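Local coordinates for S-M checkpoint control protein rad4 (PDB 4BMD) that acts as a BRCT-repeat scaffold essential for DNA replication and for the checkpoint that couples S phase to mitosis, docking on phosphorylated crb2, at residues F98-I112 / K126-E138. Sequence-based numbering, arbitrary orientation.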
loop_
_atom_site.group_PDB
_atom_site.type_symbol
_atom_site.label_atom_id
_atom_site.label_comp_id
_atom_site.label_asym_id
_atom_site.label_seq_id
_atom_site.Cartn_x
_atom_site.Cartn_y
_atom_site.Cartn_z
ATOM N N PHE A 98 -7.401 -2.643 -0.659
ATOM C CA PHE A 98 -7.474 -1.484 -1.539
ATOM C C PHE A 98 -7.581 -1.869 -3.005
ATOM O O PHE A 98 -8.053 -1.084 -3.826
ATOM C CB PHE A 98 -6.249 -0.584 -1.335
ATOM C CG PHE A 98 -4.939 -1.262 -1.636
ATOM C CD1 PHE A 98 -4.442 -1.307 -2.931
ATOM C CD2 PHE A 98 -4.199 -1.846 -0.622
ATOM C CE1 PHE A 98 -3.240 -1.931 -3.207
ATOM C CE2 PHE A 98 -2.993 -2.469 -0.893
ATOM C CZ PHE A 98 -2.515 -2.512 -2.187
ATOM N N PHE A 99 -7.131 -3.075 -3.336
ATOM C CA PHE A 99 -7.032 -3.479 -4.734
ATOM C C PHE A 99 -8.376 -3.628 -5.442
ATOM O O PHE A 99 -9.256 -4.359 -4.995
ATOM C CB PHE A 99 -6.224 -4.767 -4.887
ATOM C CG PHE A 99 -6.158 -5.264 -6.302
ATOM C CD1 PHE A 99 -5.412 -4.586 -7.252
ATOM C CD2 PHE A 99 -6.850 -6.400 -6.686
ATOM C CE1 PHE A 99 -5.354 -5.033 -8.557
ATOM C CE2 PHE A 99 -6.794 -6.852 -7.991
ATOM C CZ PHE A 99 -6.044 -6.168 -8.927
ATOM N N ARG A 100 -8.509 -2.918 -6.557
ATOM C CA ARG A 100 -9.691 -3.011 -7.402
ATOM C C ARG A 100 -9.273 -3.197 -8.856
ATOM O O ARG A 100 -8.614 -2.332 -9.432
ATOM C CB ARG A 100 -10.558 -1.758 -7.260
ATOM C CG ARG A 100 -11.237 -1.616 -5.907
ATOM C CD ARG A 100 -12.059 -0.337 -5.840
ATOM N NE ARG A 100 -12.866 -0.261 -4.625
ATOM C CZ ARG A 100 -12.442 0.256 -3.476
ATOM N NH1 ARG A 100 -11.214 0.743 -3.379
ATOM N NH2 ARG A 100 -13.245 0.284 -2.423
ATOM N N PRO A 101 -9.654 -4.336 -9.456
ATOM C CA PRO A 101 -9.311 -4.666 -10.846
ATOM C C PRO A 101 -9.784 -3.621 -11.855
ATOM O O PRO A 101 -9.249 -3.558 -12.961
ATOM C CB PRO A 101 -10.042 -5.991 -11.077
ATOM C CG PRO A 101 -10.155 -6.594 -9.720
ATOM C CD PRO A 101 -10.378 -5.437 -8.793
ATOM N N SER A 102 -10.770 -2.812 -11.479
ATOM C CA SER A 102 -11.289 -1.778 -12.368
ATOM C C SER A 102 -10.314 -0.613 -12.512
ATOM O O SER A 102 -10.448 0.210 -13.418
ATOM C CB SER A 102 -12.649 -1.274 -11.876
ATOM O OG SER A 102 -12.561 -0.758 -10.559
ATOM N N LEU A 103 -9.335 -0.546 -11.613
ATOM C CA LEU A 103 -8.326 0.508 -11.652
ATOM C C LEU A 103 -7.180 0.151 -12.592
ATOM O O LEU A 103 -6.464 1.030 -13.071
ATOM C CB LEU A 103 -7.778 0.780 -10.250
ATOM C CG LEU A 103 -8.736 1.442 -9.261
ATOM C CD1 LEU A 103 -8.102 1.536 -7.884
ATOM C CD2 LEU A 103 -9.142 2.820 -9.758
ATOM N N VAL A 104 -7.018 -1.144 -12.849
ATOM C CA VAL A 104 -5.920 -1.648 -13.676
ATOM C C VAL A 104 -5.799 -1.034 -15.082
ATOM O O VAL A 104 -4.704 -0.626 -15.474
ATOM C CB VAL A 104 -5.928 -3.195 -13.763
ATOM C CG1 VAL A 104 -4.730 -3.692 -14.558
ATOM C CG2 VAL A 104 -5.933 -3.801 -12.369
ATOM N N PRO A 105 -6.910 -0.958 -15.846
ATOM C CA PRO A 105 -6.769 -0.389 -17.194
ATOM C C PRO A 105 -6.346 1.079 -17.183
ATOM O O PRO A 105 -5.858 1.585 -18.192
ATOM C CB PRO A 105 -8.181 -0.513 -17.778
ATOM C CG PRO A 105 -8.836 -1.581 -16.979
ATOM C CD PRO A 105 -8.283 -1.433 -15.602
ATOM N N TYR A 106 -6.531 1.748 -16.049
ATOM C CA TYR A 106 -6.176 3.155 -15.925
ATOM C C TYR A 106 -4.690 3.363 -15.628
ATOM O O TYR A 106 -4.089 4.328 -16.099
ATOM C CB TYR A 106 -7.029 3.825 -14.848
ATOM C CG TYR A 106 -8.495 3.927 -15.202
ATOM C CD1 TYR A 106 -8.976 4.992 -15.954
ATOM C CD2 TYR A 106 -9.400 2.962 -14.780
ATOM C CE1 TYR A 106 -10.315 5.093 -16.278
ATOM C CE2 TYR A 106 -10.743 3.055 -15.101
ATOM C CZ TYR A 106 -11.193 4.123 -15.849
ATOM O OH TYR A 106 -12.528 4.221 -16.171
ATOM N N PHE A 107 -4.102 2.462 -14.846
ATOM C CA PHE A 107 -2.682 2.553 -14.513
ATOM C C PHE A 107 -1.807 1.900 -15.575
ATOM O O PHE A 107 -0.590 2.088 -15.586
ATOM C CB PHE A 107 -2.395 1.914 -13.152
ATOM C CG PHE A 107 -2.813 2.758 -11.982
ATOM C CD1 PHE A 107 -1.972 3.739 -11.483
ATOM C CD2 PHE A 107 -4.042 2.563 -11.375
ATOM C CE1 PHE A 107 -2.349 4.515 -10.406
ATOM C CE2 PHE A 107 -4.426 3.335 -10.295
ATOM C CZ PHE A 107 -3.579 4.313 -9.810
ATOM N N ASN A 108 -2.430 1.130 -16.461
ATOM C CA ASN A 108 -1.706 0.418 -17.509
ATOM C C ASN A 108 -0.935 1.343 -18.442
ATOM O O ASN A 108 -1.478 2.323 -18.953
ATOM C CB ASN A 108 -2.663 -0.458 -18.319
ATOM C CG ASN A 108 -2.400 -1.936 -18.125
ATOM O OD1 ASN A 108 -2.972 -2.569 -17.238
ATOM N ND2 ASN A 108 -1.528 -2.495 -18.957
ATOM N N GLY A 109 0.339 1.026 -18.658
ATOM C CA GLY A 109 1.179 1.803 -19.551
ATOM C C GLY A 109 1.879 2.957 -18.862
ATOM O O GLY A 109 2.796 3.560 -19.418
ATOM N N LEU A 110 1.446 3.269 -17.645
ATOM C CA LEU A 110 2.024 4.376 -16.895
ATOM C C LEU A 110 3.354 4.003 -16.252
ATOM O O LEU A 110 3.432 3.073 -15.451
ATOM C CB LEU A 110 1.053 4.872 -15.821
ATOM C CG LEU A 110 -0.249 5.517 -16.301
ATOM C CD1 LEU A 110 -1.077 5.982 -15.115
ATOM C CD2 LEU A 110 0.039 6.676 -17.246
ATOM N N SER A 111 4.398 4.739 -16.615
ATOM C CA SER A 111 5.711 4.554 -16.011
ATOM C C SER A 111 5.896 5.552 -14.873
ATOM O O SER A 111 5.861 6.764 -15.082
ATOM C CB SER A 111 6.815 4.716 -17.057
ATOM O OG SER A 111 6.715 5.967 -17.714
ATOM N N ILE A 112 6.087 5.036 -13.663
ATOM C CA ILE A 112 6.162 5.888 -12.480
ATOM C C ILE A 112 7.470 5.731 -11.709
ATOM O O ILE A 112 7.925 4.616 -11.456
ATOM C CB ILE A 112 4.985 5.603 -11.517
ATOM C CG1 ILE A 112 3.654 5.631 -12.271
ATOM C CG2 ILE A 112 4.970 6.600 -10.366
ATOM C CD1 ILE A 112 2.447 5.371 -11.393
ATOM N N LYS A 126 5.576 0.434 -4.067
ATOM C CA LYS A 126 5.992 -0.178 -5.325
ATOM C C LYS A 126 5.086 -1.351 -5.676
ATOM O O LYS A 126 4.602 -1.459 -6.803
ATOM C CB LYS A 126 7.441 -0.663 -5.242
ATOM C CG LYS A 126 8.478 0.443 -5.176
ATOM C CD LYS A 126 9.885 -0.137 -5.159
ATOM C CE LYS A 126 10.938 0.959 -5.144
ATOM N NZ LYS A 126 12.320 0.405 -5.104
ATOM N N LYS A 127 4.859 -2.224 -4.699
ATOM C CA LYS A 127 4.029 -3.406 -4.900
ATOM C C LYS A 127 2.585 -3.019 -5.187
ATOM O O LYS A 127 1.919 -3.642 -6.015
ATOM C CB LYS A 127 4.103 -4.320 -3.677
ATOM C CG LYS A 127 5.500 -4.846 -3.392
ATOM C CD LYS A 127 5.553 -5.641 -2.096
ATOM C CE LYS A 127 6.948 -6.200 -1.858
ATOM N NZ LYS A 127 7.054 -6.905 -0.552
ATOM N N ALA A 128 2.109 -1.985 -4.501
ATOM C CA ALA A 128 0.752 -1.493 -4.703
ATOM C C ALA A 128 0.567 -0.991 -6.130
ATOM O O ALA A 128 -0.385 -1.369 -6.809
ATOM C CB ALA A 128 0.431 -0.394 -3.706
ATOM N N LEU A 129 1.488 -0.147 -6.582
ATOM C CA LEU A 129 1.419 0.415 -7.928
ATOM C C LEU A 129 1.590 -0.653 -9.003
ATOM O O LEU A 129 1.053 -0.526 -10.104
ATOM C CB LEU A 129 2.468 1.515 -8.104
ATOM C CG LEU A 129 2.158 2.847 -7.421
ATOM C CD1 LEU A 129 3.370 3.764 -7.446
ATOM C CD2 LEU A 129 0.968 3.512 -8.092
ATOM N N THR A 130 2.336 -1.704 -8.680
ATOM C CA THR A 130 2.585 -2.782 -9.631
ATOM C C THR A 130 1.327 -3.607 -9.895
ATOM O O THR A 130 0.962 -3.837 -11.047
ATOM C CB THR A 130 3.729 -3.704 -9.163
ATOM O OG1 THR A 130 4.927 -2.934 -8.998
ATOM C CG2 THR A 130 3.983 -4.800 -10.184
ATOM N N ILE A 131 0.661 -4.046 -8.830
ATOM C CA ILE A 131 -0.557 -4.840 -8.981
ATOM C C ILE A 131 -1.704 -4.008 -9.549
ATOM O O ILE A 131 -2.646 -4.549 -10.125
ATOM C CB ILE A 131 -1.002 -5.499 -7.655
ATOM C CG1 ILE A 131 -1.258 -4.440 -6.583
ATOM C CG2 ILE A 131 0.034 -6.504 -7.180
ATOM C CD1 ILE A 131 -1.720 -5.014 -5.264
ATOM N N LEU A 132 -1.617 -2.691 -9.389
ATOM C CA LEU A 132 -2.631 -1.792 -9.929
ATOM C C LEU A 132 -2.467 -1.586 -11.432
ATOM O O LEU A 132 -3.303 -0.948 -12.068
ATOM C CB LEU A 132 -2.611 -0.448 -9.200
ATOM C CG LEU A 132 -3.224 -0.448 -7.799
ATOM C CD1 LEU A 132 -3.004 0.894 -7.129
ATOM C CD2 LEU A 132 -4.707 -0.789 -7.855
ATOM N N GLY A 133 -1.387 -2.122 -11.993
ATOM C CA GLY A 133 -1.199 -2.117 -13.433
ATOM C C GLY A 133 -0.111 -1.188 -13.935
ATOM O O GLY A 133 0.163 -1.137 -15.133
ATOM N N ALA A 134 0.514 -0.452 -13.023
ATOM C CA ALA A 134 1.558 0.490 -13.405
ATOM C C ALA A 134 2.936 -0.162 -13.397
ATOM O O ALA A 134 3.120 -1.245 -12.843
ATOM C CB ALA A 134 1.538 1.705 -12.487
ATOM N N VAL A 135 3.901 0.506 -14.020
ATOM C CA VAL A 135 5.280 0.041 -14.014
ATOM C C VAL A 135 6.149 0.996 -13.208
ATOM O O VAL A 135 6.321 2.156 -13.581
ATOM C CB VAL A 135 5.848 -0.074 -15.440
ATOM C CG1 VAL A 135 7.323 -0.433 -15.393
ATOM C CG2 VAL A 135 5.069 -1.106 -16.239
ATOM N N VAL A 136 6.690 0.505 -12.099
ATOM C CA VAL A 136 7.523 1.326 -11.231
ATOM C C VAL A 136 8.992 1.236 -11.626
ATOM O O VAL A 136 9.556 0.147 -11.711
ATOM C CB VAL A 136 7.370 0.916 -9.757
ATOM C CG1 VAL A 136 8.196 1.832 -8.866
ATOM C CG2 VAL A 136 5.906 0.949 -9.353
ATOM N N HIS A 137 9.606 2.389 -11.868
ATOM C CA HIS A 137 11.006 2.447 -12.268
ATOM C C HIS A 137 11.909 2.847 -11.107
ATOM O O HIS A 137 11.601 3.773 -10.357
ATOM C CB HIS A 137 11.187 3.412 -13.439
ATOM C CG HIS A 137 10.728 2.858 -14.752
ATOM N ND1 HIS A 137 11.600 2.527 -15.766
ATOM C CD2 HIS A 137 9.488 2.566 -15.212
ATOM C CE1 HIS A 137 10.917 2.062 -16.797
ATOM N NE2 HIS A 137 9.633 2.075 -16.487
ATOM N N GLU A 138 13.028 2.145 -10.971
ATOM C CA GLU A 138 13.964 2.399 -9.882
ATOM C C GLU A 138 14.682 3.733 -10.044
ATOM O O GLU A 138 15.173 4.303 -9.071
ATOM C CB GLU A 138 14.984 1.262 -9.776
ATOM C CG GLU A 138 14.382 -0.079 -9.382
ATOM C CD GLU A 138 13.843 -0.085 -7.963
ATOM O OE1 GLU A 138 14.289 0.753 -7.149
ATOM O OE2 GLU A 138 12.972 -0.928 -7.662
HETATM O O HOH W 1 1.741 -0.696 -17.224
#
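The beta-alpha-beta unit of the fourth BRCT domain of rad4 sets strand 111-115 parallel to edge strand 135-137. Three nearly straight backbone bonds join them: V135 N to O of L110, just before the first strand (3.0 Å), I112 N to V135 O (2.9 Å) and H137 N to I112 O (2.8 Å). Helix 119-131 runs into the second strand through a Schellman motif at G133, whose positive phi (109°) turns the chain against helix 104-107; a water bridges G133 O and G109 N in the type II turn that follows that helix. V104 CA points its hydrogen straight at L132 O (3.2 Å). L132 CB lies over one face of the F107 ring, 4.0 Å from F107 CD2; with CG anti to the carbonyl carbon (chi1 -76°), the ring brings CE1 up to L129 CD2. I112, extended at chi2, carries CD1 to A134 CB (3.9 Å) and L129 CD2, so that strand 111-115 packs on helix 119-131 and the loop after it. Before helix 104-107, F99 CD1 meets L132 CD2 (3.9 Å), and F98 crosses I131 at about a right angle, its CZ touching A128 CB (3.9 Å). Helix 177-185 packs on this core through L179 and I183, F188 meets the F107 ring edge-to-face, and strand 146-149 continues the sheet beyond strand 111-115.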